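Local coordinates for protein angiotensin-converting enzyme (Anopheles gambiae, PDB 6S1Y) that is a zinc metallopeptidase of the angiotensin-converting enzyme family and probably trims dipeptides from the C-terminal ends of short peptides, at residues G539-L542 / K543-L546; T45-N48 / L49-T53; T140-F143 / A144-E148; C457-W460 / E461-R465. All blocks are in the same frame, centred on the assembly; numbering follows the deposited sequence.

Contact 1: G539-L542 / K543-L546; sequences GNQL and KEML. With NAG (2-acetamido-2-deoxy-beta-D-glucopyranose), chain C.
Leu542 packs against Met545 and Leu546 one turn further along the same helix. Its CG stands anti to the backbone N (chi1 -179°), which carries the branch along the helix toward both partners. Leu542 CD1 lies 4.0 Å from Met545 CE and 4.2 Å from Leu546 CG. These three residues form the tight, buried side. Leu561 of helix 554-562 touches both Leu542 and Met545, and Tyr364 of helix 349-368 touches Leu546. The segments are successive turns of helix 536-547, with the i to i+4 backbone bonds of an alpha-helix. Lys543 N gives a nearly straight bond to Gly539 O at 2.7 Å, and Leu546 N reaches Leu542 O at 3.0 Å. The other side of the helix is looser. Glu544 is exposed, and its side chain runs alongside that of Gln541. Elsewhere on the helix surface, Lys543 and Asn540 meet a sugar of a protein-bound glycan. The Lys543 chain bends at chi3 (72°), and NZ ends 2.7 Å from O6 of the NAG, a hydrogen bond. The ring oxygen O5 is equally near to NZ. Asn540 ND2 donates to the acetamido oxygen O7 of the same NAG at 2.9 Å, while Asn540 OD1 makes a weak bond to Asn301.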
# COMPACT_ATOMS: atom_id res chain seq x y z
N GLY A 539 -6.29 -17.35 14.22
CA GLY A 539 -6.25 -16.07 14.90
C GLY A 539 -5.26 -16.05 16.05
O GLY A 539 -4.56 -15.05 16.27
N ASN A 540 -5.16 -17.15 16.79
CA ASN A 540 -4.31 -17.15 17.97
C ASN A 540 -2.85 -17.01 17.57
O ASN A 540 -2.11 -16.24 18.19
CB ASN A 540 -4.53 -18.44 18.78
CG ASN A 540 -5.91 -18.48 19.45
OD1 ASN A 540 -6.51 -17.44 19.72
ND2 ASN A 540 -6.40 -19.69 19.71
N GLN A 541 -2.41 -17.74 16.54
CA GLN A 541 -1.02 -17.60 16.10
C GLN A 541 -0.78 -16.22 15.49
O GLN A 541 0.30 -15.65 15.65
CB GLN A 541 -0.65 -18.70 15.12
CG GLN A 541 -0.45 -20.07 15.77
CD GLN A 541 0.72 -20.08 16.73
OE1 GLN A 541 1.87 -19.86 16.35
NE2 GLN A 541 0.42 -20.34 18.01
N LEU A 542 -1.78 -15.67 14.80
CA LEU A 542 -1.62 -14.34 14.23
C LEU A 542 -1.52 -13.28 15.33
O LEU A 542 -0.59 -12.46 15.32
CB LEU A 542 -2.79 -14.06 13.28
CG LEU A 542 -2.81 -12.73 12.55
CD1 LEU A 542 -1.54 -12.51 11.74
CD2 LEU A 542 -4.04 -12.65 11.64
N LYS A 543 -2.46 -13.29 16.30
CA LYS A 543 -2.38 -12.43 17.48
C LYS A 543 -0.97 -12.38 18.07
O LYS A 543 -0.43 -11.31 18.36
CB LYS A 543 -3.32 -12.91 18.59
CG LYS A 543 -4.77 -12.64 18.42
CD LYS A 543 -5.57 -13.38 19.50
CE LYS A 543 -5.40 -12.78 20.88
NZ LYS A 543 -6.05 -13.62 21.92
N GLU A 544 -0.38 -13.56 18.28
CA GLU A 544 0.93 -13.63 18.91
C GLU A 544 1.96 -12.85 18.10
O GLU A 544 2.76 -12.09 18.66
CB GLU A 544 1.35 -15.10 19.05
CG GLU A 544 2.51 -15.32 20.02
CD GLU A 544 3.05 -16.75 20.04
OE1 GLU A 544 2.24 -17.70 19.92
OE2 GLU A 544 4.29 -16.92 20.18
N MET A 545 1.97 -13.02 16.78
CA MET A 545 2.94 -12.29 15.96
C MET A 545 2.72 -10.79 16.09
O MET A 545 3.67 -10.03 16.34
CB MET A 545 2.84 -12.74 14.50
CG MET A 545 3.82 -12.02 13.58
SD MET A 545 3.89 -12.75 11.91
CE MET A 545 2.39 -12.13 11.17
N LEU A 546 1.48 -10.34 15.95
CA LEU A 546 1.19 -8.91 15.97
C LEU A 546 1.43 -8.29 17.34
O LEU A 546 1.81 -7.12 17.42
CB LEU A 546 -0.25 -8.66 15.54
CG LEU A 546 -0.65 -9.28 14.20
CD1 LEU A 546 -2.05 -8.84 13.82
CD2 LEU A 546 0.35 -8.92 13.13
C1 NAG C . -8.87 -15.96 22.82
C2 NAG C . -8.69 -17.42 23.26
C3 NAG C . -8.47 -17.50 24.77
C4 NAG C . -7.34 -16.57 25.22
C5 NAG C . -7.60 -15.16 24.70
C6 NAG C . -6.46 -14.20 24.97
C7 NAG C . -9.76 -19.21 21.97
C8 NAG C . -11.05 -19.92 21.67
N2 NAG C . -9.84 -18.22 22.87
O3 NAG C . -8.13 -18.84 25.09
O4 NAG C . -7.25 -16.57 26.65
O5 NAG C . -7.77 -15.18 23.27
O6 NAG C . -6.74 -12.91 24.44
O7 NAG C . -8.71 -19.54 21.44

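Contact 2: T45-N48 / L49-T53; sequences TEFN and LSKKT. With NAG (2-acetamido-2-deoxy-beta-D-glucopyranose), chain B; NAG (2-acetamido-2-deoxy-beta-D-glucopyranose), chain D.
Glu46 O is gripped twice by Ser50, which lies one turn further on. Ser50 N donates to Glu46 O at 3.0 Å. Ser50 OG donates to the same Glu46 O at 3.2 Å, from the opposite face of the carbonyl plane. OG gets there because it stands anti to its own carbonyl carbon, beside the backbone N (chi1 -56°). Just ahead, Thr45 is the N-cap of helix 46-70. Its OG1 accepts from Asn48 N at 2.9 Å, a capping bond to the first turn. Thr45 OG1 also shares a 2.7 Å hydrogen bond with O6 of the chain B NAG. The chain D NAG is linked to that sugar, and its acetamido methyl C8 sits over the centre of one face of the Phe47 ring, 3.6 Å above the plane. Lys51 lies across the same ring at a slant, with CD 3.8 Å from Phe47 CE2. The glycan thus rests on the exposed first turn. Asn48 ND2 bonds to Asn43 O and only weakly to the sugar ring oxygen O5. On the protein side, Asn48, Leu49 and Lys52 touch Tyr40, and Lys52 also meets Ala37. The first turns of helix 46-70 therefore pack on the preceding helix 12-42.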
# COMPACT_ATOMS: atom_id res chain seq x y z
N THR A 45 -6.73 23.13 6.09
CA THR A 45 -6.69 24.58 6.12
C THR A 45 -5.27 25.01 6.43
O THR A 45 -4.50 24.27 7.04
CB THR A 45 -7.63 25.18 7.17
OG1 THR A 45 -7.18 24.78 8.48
CG2 THR A 45 -9.05 24.70 6.94
N GLU A 46 -4.93 26.22 6.01
CA GLU A 46 -3.60 26.72 6.30
C GLU A 46 -3.41 26.85 7.80
O GLU A 46 -2.33 26.54 8.33
CB GLU A 46 -3.37 28.03 5.55
CG GLU A 46 -3.18 27.77 4.04
CD GLU A 46 -3.65 28.91 3.15
OE1 GLU A 46 -3.20 30.06 3.36
OE2 GLU A 46 -4.45 28.63 2.23
N PHE A 47 -4.46 27.24 8.53
CA PHE A 47 -4.37 27.27 9.98
C PHE A 47 -4.03 25.89 10.54
O PHE A 47 -3.13 25.76 11.38
CB PHE A 47 -5.68 27.75 10.58
CG PHE A 47 -5.69 27.67 12.08
CD1 PHE A 47 -5.02 28.61 12.84
CD2 PHE A 47 -6.38 26.65 12.73
CE1 PHE A 47 -5.05 28.55 14.23
CE2 PHE A 47 -6.40 26.58 14.11
CZ PHE A 47 -5.74 27.53 14.86
N ASN A 48 -4.74 24.85 10.08
CA ASN A 48 -4.49 23.50 10.58
C ASN A 48 -3.13 22.99 10.17
O ASN A 48 -2.52 22.19 10.89
CB ASN A 48 -5.58 22.55 10.09
CG ASN A 48 -6.91 22.74 10.84
OD1 ASN A 48 -6.96 23.39 11.88
ND2 ASN A 48 -7.97 22.17 10.30
N LEU A 49 -2.61 23.44 9.02
CA LEU A 49 -1.25 23.07 8.65
C LEU A 49 -0.24 23.65 9.64
O LEU A 49 0.69 22.95 10.05
CB LEU A 49 -0.94 23.52 7.23
CG LEU A 49 0.50 23.21 6.79
CD1 LEU A 49 0.91 21.75 6.99
CD2 LEU A 49 0.63 23.59 5.33
N SER A 50 -0.41 24.91 10.04
CA SER A 50 0.53 25.52 10.98
C SER A 50 0.57 24.77 12.30
O SER A 50 1.63 24.58 12.89
CB SER A 50 0.17 26.98 11.23
OG SER A 50 0.12 27.68 10.01
N LYS A 51 -0.60 24.34 12.79
CA LYS A 51 -0.62 23.56 14.02
C LYS A 51 0.02 22.19 13.81
O LYS A 51 0.70 21.68 14.72
CB LYS A 51 -2.05 23.41 14.51
CG LYS A 51 -2.44 24.48 15.52
CD LYS A 51 -3.92 24.41 15.90
CE LYS A 51 -4.57 23.05 15.58
NZ LYS A 51 -5.96 22.94 16.16
N LYS A 52 -0.16 21.59 12.64
CA LYS A 52 0.49 20.31 12.39
C LYS A 52 2.00 20.44 12.43
O LYS A 52 2.69 19.62 13.04
CB LYS A 52 0.05 19.73 11.04
CG LYS A 52 0.95 18.60 10.54
CD LYS A 52 0.43 18.00 9.24
CE LYS A 52 1.28 16.81 8.81
NZ LYS A 52 0.53 15.95 7.85
N THR A 53 2.55 21.47 11.79
CA THR A 53 4.00 21.57 11.78
C THR A 53 4.53 22.08 13.12
O THR A 53 5.60 21.64 13.56
CB THR A 53 4.49 22.45 10.63
OG1 THR A 53 4.21 23.82 10.89
CG2 THR A 53 3.82 22.07 9.31
C1 NAG B . -11.75 23.13 9.76
C2 NAG B . -12.94 23.09 10.72
C3 NAG B . -13.34 24.51 11.16
C4 NAG B . -12.14 25.26 11.72
C5 NAG B . -11.02 25.24 10.67
C6 NAG B . -9.75 25.90 11.14
C7 NAG B . -14.56 21.26 10.54
C8 NAG B . -15.74 20.71 9.79
N2 NAG B . -14.08 22.42 10.10
O3 NAG B . -14.37 24.40 12.15
O4 NAG B . -12.45 26.62 11.97
O5 NAG B . -10.68 23.88 10.35
O6 NAG B . -8.85 26.12 10.05
O7 NAG B . -14.06 20.67 11.49
C1 NAG D . -12.89 26.99 13.30
C2 NAG D . -12.47 28.44 13.60
C3 NAG D . -13.01 28.89 14.96
C4 NAG D . -14.48 28.57 15.11
C5 NAG D . -14.78 27.12 14.72
C6 NAG D . -16.26 26.81 14.73
C7 NAG D . -10.37 29.38 12.71
C8 NAG D . -8.88 29.42 12.85
N2 NAG D . -11.02 28.59 13.57
O3 NAG D . -12.83 30.30 15.08
O4 NAG D . -14.86 28.75 16.47
O5 NAG D . -14.30 26.89 13.39
O6 NAG D . -16.55 25.58 14.09
O7 NAG D . -10.95 30.03 11.85
O HOH W 1 -8.07 23.03 14.02

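Contact 3: T140-F143 / A144-E148; sequences TEIF and ANHRE
Ala144 N bonds to Thr140 O at 3.0 Å, and Asn145 N bonds to Glu141 O at the same distance. They belong to the last regular turn of helix 135-145. His146 N still donates to Ile142 O at 2.8 Å, but His146 has already left the helical backbone conformation, with psi at 130°. The chain turns away from the helix axis there. The His146 side chain does not leave with it. CG lies anti to the carbonyl carbon (chi1 -68°), and the imidazole folds back over the residue four places earlier. Ile142 CA sits over one face of the ring, offset toward its rim and 4.0 Å from the centroid, in a CH-pi contact. Ile142 CG2 adds a touch at 3.9 Å to His146 ND1. That nitrogen is hydrogen-bonded to Glu151 OE2, a bond that helps fix the rotation of the ring. Arg147 closes the helix end in another way. Its chain bends at chi2 (-68°), and NH1 donates to Ala144 O at 2.7 Å. The donor comes from above the carbonyl plane. NH2 makes a second, weak bond to Ala144 O. The guanidinium thus takes up a carbonyl of the final turn, and Phe143 O lies at its edge. Phe263 adds a cation-pi contact to Arg147. The whole is a helix terminus with a short link to helix 149-163. Phe143 packs on Leu152 and Tyr155 of that helix, and Ile142 touches Tyr155 as well. Glu141 pairs with Arg346 in a salt bridge, while Thr140 and Ala144 rest on Arg350 of helix 349-368.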
# COMPACT_ATOMS: atom_id res chain seq x y z
N THR A 140 -11.83 8.19 -9.96
CA THR A 140 -11.66 6.78 -9.65
C THR A 140 -12.71 5.92 -10.35
O THR A 140 -12.41 4.82 -10.85
CB THR A 140 -11.71 6.57 -8.14
OG1 THR A 140 -10.52 7.13 -7.57
CG2 THR A 140 -11.83 5.08 -7.79
N GLU A 141 -13.95 6.39 -10.41
CA GLU A 141 -15.04 5.57 -10.91
C GLU A 141 -15.16 5.69 -12.42
O GLU A 141 -15.57 4.73 -13.08
CB GLU A 141 -16.36 5.95 -10.19
CG GLU A 141 -16.46 5.25 -8.80
CD GLU A 141 -17.60 5.72 -7.88
OE1 GLU A 141 -17.54 5.38 -6.67
OE2 GLU A 141 -18.55 6.40 -8.34
N ILE A 142 -14.79 6.83 -12.98
CA ILE A 142 -14.67 6.93 -14.43
C ILE A 142 -13.66 5.92 -14.95
O ILE A 142 -13.94 5.15 -15.88
CB ILE A 142 -14.29 8.37 -14.82
CG1 ILE A 142 -15.43 9.31 -14.42
CG2 ILE A 142 -13.98 8.48 -16.32
CD1 ILE A 142 -15.04 10.76 -14.42
N PHE A 143 -12.45 5.91 -14.38
CA PHE A 143 -11.45 4.95 -14.82
C PHE A 143 -11.92 3.52 -14.57
O PHE A 143 -11.72 2.63 -15.41
CB PHE A 143 -10.11 5.24 -14.16
CG PHE A 143 -9.28 6.25 -14.94
CD1 PHE A 143 -9.42 7.61 -14.72
CD2 PHE A 143 -8.42 5.81 -15.93
CE1 PHE A 143 -8.70 8.53 -15.46
CE2 PHE A 143 -7.69 6.72 -16.68
CZ PHE A 143 -7.84 8.10 -16.44
N ALA A 144 -12.60 3.28 -13.45
CA ALA A 144 -13.00 1.91 -13.13
C ALA A 144 -14.02 1.37 -14.14
O ALA A 144 -13.90 0.23 -14.61
CB ALA A 144 -13.53 1.81 -11.71
N ASN A 145 -14.97 2.20 -14.56
CA ASN A 145 -16.15 1.70 -15.25
C ASN A 145 -16.36 2.20 -16.67
O ASN A 145 -17.16 1.61 -17.39
CB ASN A 145 -17.43 2.06 -14.46
CG ASN A 145 -17.38 1.59 -13.01
OD1 ASN A 145 -17.60 2.38 -12.10
ND2 ASN A 145 -17.10 0.32 -12.81
N HIS A 146 -15.70 3.29 -17.10
CA HIS A 146 -15.93 3.84 -18.42
C HIS A 146 -14.94 3.26 -19.42
O HIS A 146 -13.73 3.29 -19.18
CB HIS A 146 -15.80 5.36 -18.44
CG HIS A 146 -16.86 6.08 -17.69
ND1 HIS A 146 -17.27 7.35 -18.03
CD2 HIS A 146 -17.57 5.74 -16.58
CE1 HIS A 146 -18.21 7.75 -17.18
NE2 HIS A 146 -18.41 6.79 -16.30
N ARG A 147 -15.45 2.78 -20.55
CA ARG A 147 -14.61 2.19 -21.57
C ARG A 147 -14.53 3.06 -22.82
O ARG A 147 -14.71 2.57 -23.94
CB ARG A 147 -15.14 0.81 -21.96
CG ARG A 147 -15.50 -0.07 -20.78
CD ARG A 147 -14.27 -0.50 -19.98
NE ARG A 147 -14.70 -1.34 -18.87
CZ ARG A 147 -14.32 -1.20 -17.60
NH1 ARG A 147 -13.45 -0.27 -17.24
NH2 ARG A 147 -14.82 -2.02 -16.67
N GLU A 148 -14.31 4.36 -22.65
CA GLU A 148 -14.20 5.27 -23.79
C GLU A 148 -12.80 5.86 -23.79
O GLU A 148 -12.49 6.73 -22.95
CB GLU A 148 -15.25 6.38 -23.75
CG GLU A 148 -15.67 6.85 -25.16
CD GLU A 148 -14.68 7.83 -25.78
OE1 GLU A 148 -14.78 9.02 -25.43
OE2 GLU A 148 -13.83 7.42 -26.62

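Contact 4: C457-W460 / E461-R465; sequences CKFW and EMRSR
Phe459 and Arg463 meet because of their torsions. Phe459 CG is anti to the backbone N (chi1 176°), which sends the ring along the helix toward the next turn. Arg463 folds at chi2 (-78°) and chi3 (-54°), and its aliphatic part comes down over the ring. Arg463 CG lies 4.1 Å from the Phe459 centroid, near the ring normal, a CH-pi contact. CD adds a touch to Phe459 CZ at 4.0 Å. The same CG methylene also meets Trp460 obliquely, with Arg463 CG 4.1 Å from Trp460 CE3. Phe459 CD2 in turn lies over the Trp460 ring, 3.7 Å above its plane. This is i to i+3 and i to i+4 packing on alpha-helix 455-467, whose backbone bond from Arg463 N to Phe459 O is 3.0 Å long. The polar ends look elsewhere: Arg463 NH1 bonds to Ser467 OG, and Trp460 NE1 to Asp481. Tyr441 of helix 431-447 meets the Phe459 ring edge-to-face. Toward solvent, Lys458 and Glu461 run side by side. Lys458 NZ and Glu461 OE1 form a salt bridge with a weak 3.4 Å hydrogen bond, and OE1 is just as near to Lys458 CD. Cys457 joins this helix to Cys602 by a disulfide.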
# COMPACT_ATOMS: atom_id res chain seq x y z
N CYS A 457 11.65 11.11 -17.76
CA CYS A 457 11.83 9.98 -18.68
C CYS A 457 12.48 8.78 -18.00
O CYS A 457 12.20 7.65 -18.41
CB CYS A 457 12.58 10.45 -19.93
SG CYS A 457 11.45 11.51 -21.04
N LYS A 458 13.28 8.95 -16.95
CA LYS A 458 13.73 7.77 -16.22
C LYS A 458 12.60 7.14 -15.42
O LYS A 458 12.58 5.92 -15.22
CB LYS A 458 14.91 8.13 -15.30
CG LYS A 458 16.28 8.17 -16.05
CD LYS A 458 16.69 6.78 -16.53
CE LYS A 458 18.12 6.73 -17.09
NZ LYS A 458 18.73 5.36 -16.90
N PHE A 459 11.61 7.92 -14.99
CA PHE A 459 10.42 7.35 -14.38
C PHE A 459 9.66 6.48 -15.38
O PHE A 459 9.47 5.27 -15.16
CB PHE A 459 9.52 8.46 -13.87
CG PHE A 459 8.21 7.98 -13.31
CD1 PHE A 459 8.16 7.33 -12.08
CD2 PHE A 459 7.03 8.24 -13.97
CE1 PHE A 459 6.95 6.91 -11.54
CE2 PHE A 459 5.83 7.83 -13.46
CZ PHE A 459 5.78 7.15 -12.23
N TRP A 460 9.23 7.06 -16.50
CA TRP A 460 8.43 6.30 -17.45
C TRP A 460 9.24 5.19 -18.11
O TRP A 460 8.68 4.17 -18.52
CB TRP A 460 7.84 7.24 -18.50
CG TRP A 460 6.77 8.13 -17.95
CD1 TRP A 460 6.76 9.50 -17.89
CD2 TRP A 460 5.53 7.69 -17.38
NE1 TRP A 460 5.58 9.95 -17.30
CE2 TRP A 460 4.82 8.86 -16.97
CE3 TRP A 460 4.95 6.44 -17.15
CZ2 TRP A 460 3.57 8.79 -16.38
CZ3 TRP A 460 3.71 6.38 -16.55
CH2 TRP A 460 3.03 7.55 -16.17
N GLU A 461 10.56 5.34 -18.19
CA GLU A 461 11.39 4.27 -18.73
C GLU A 461 11.37 3.07 -17.79
O GLU A 461 11.24 1.92 -18.24
CB GLU A 461 12.83 4.76 -18.97
CG GLU A 461 13.81 3.66 -19.39
CD GLU A 461 15.27 4.15 -19.48
OE1 GLU A 461 15.99 4.06 -18.46
OE2 GLU A 461 15.67 4.65 -20.55
N MET A 462 11.47 3.31 -16.48
CA MET A 462 11.40 2.20 -15.53
C MET A 462 10.00 1.58 -15.51
O MET A 462 9.87 0.35 -15.46
CB MET A 462 11.80 2.68 -14.13
CG MET A 462 13.32 2.88 -13.96
SD MET A 462 13.82 3.38 -12.27
CE MET A 462 12.65 2.39 -11.41
N ARG A 463 8.95 2.39 -15.54
CA ARG A 463 7.60 1.82 -15.58
C ARG A 463 7.44 0.92 -16.80
O ARG A 463 6.81 -0.15 -16.73
CB ARG A 463 6.54 2.93 -15.58
CG ARG A 463 6.54 3.87 -14.36
CD ARG A 463 5.89 3.26 -13.11
NE ARG A 463 4.54 2.80 -13.42
CZ ARG A 463 4.18 1.52 -13.48
NH1 ARG A 463 5.05 0.53 -13.19
NH2 ARG A 463 2.96 1.23 -13.82
N SER A 464 7.97 1.33 -17.95
CA SER A 464 7.89 0.50 -19.14
C SER A 464 8.70 -0.78 -18.96
O SER A 464 8.21 -1.88 -19.25
CB SER A 464 8.36 1.29 -20.36
OG SER A 464 8.37 0.48 -21.53
N ARG A 465 9.91 -0.68 -18.43
CA ARG A 465 10.76 -1.87 -18.33
C ARG A 465 10.12 -2.94 -17.47
O ARG A 465 10.06 -4.12 -17.86
CB ARG A 465 12.14 -1.50 -17.79
CG ARG A 465 12.96 -2.73 -17.38
CD ARG A 465 14.46 -2.51 -17.50
NE ARG A 465 15.18 -3.72 -17.07
CZ ARG A 465 15.38 -4.79 -17.84
NH1 ARG A 465 16.04 -5.84 -17.36
NH2 ARG A 465 14.94 -4.81 -19.09

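How the contacts relate
All four contacts are local, so none closes a long loop, and none nests in or crosses another. Along the chain the order is contact 2, contact 3, contact 4, contact 1. Contact 2 starts helix 46-70 against helix 12-42. Contact 3 ends helix 135-145 where it turns into helix 149-163. Contact 4 joins helix 455-467 to helix 431-447 and, through a disulfide, to the end of the modelled chain. Contact 1 sits among helices 495-514 and 554-562. Contacts 3 and 4 are nearest, with centres about 25 Å apart; both lie across the chain's centre from contact 1. Contacts 1 and 3 touch helix 349-368, which carries zinc ligands His357 and His361.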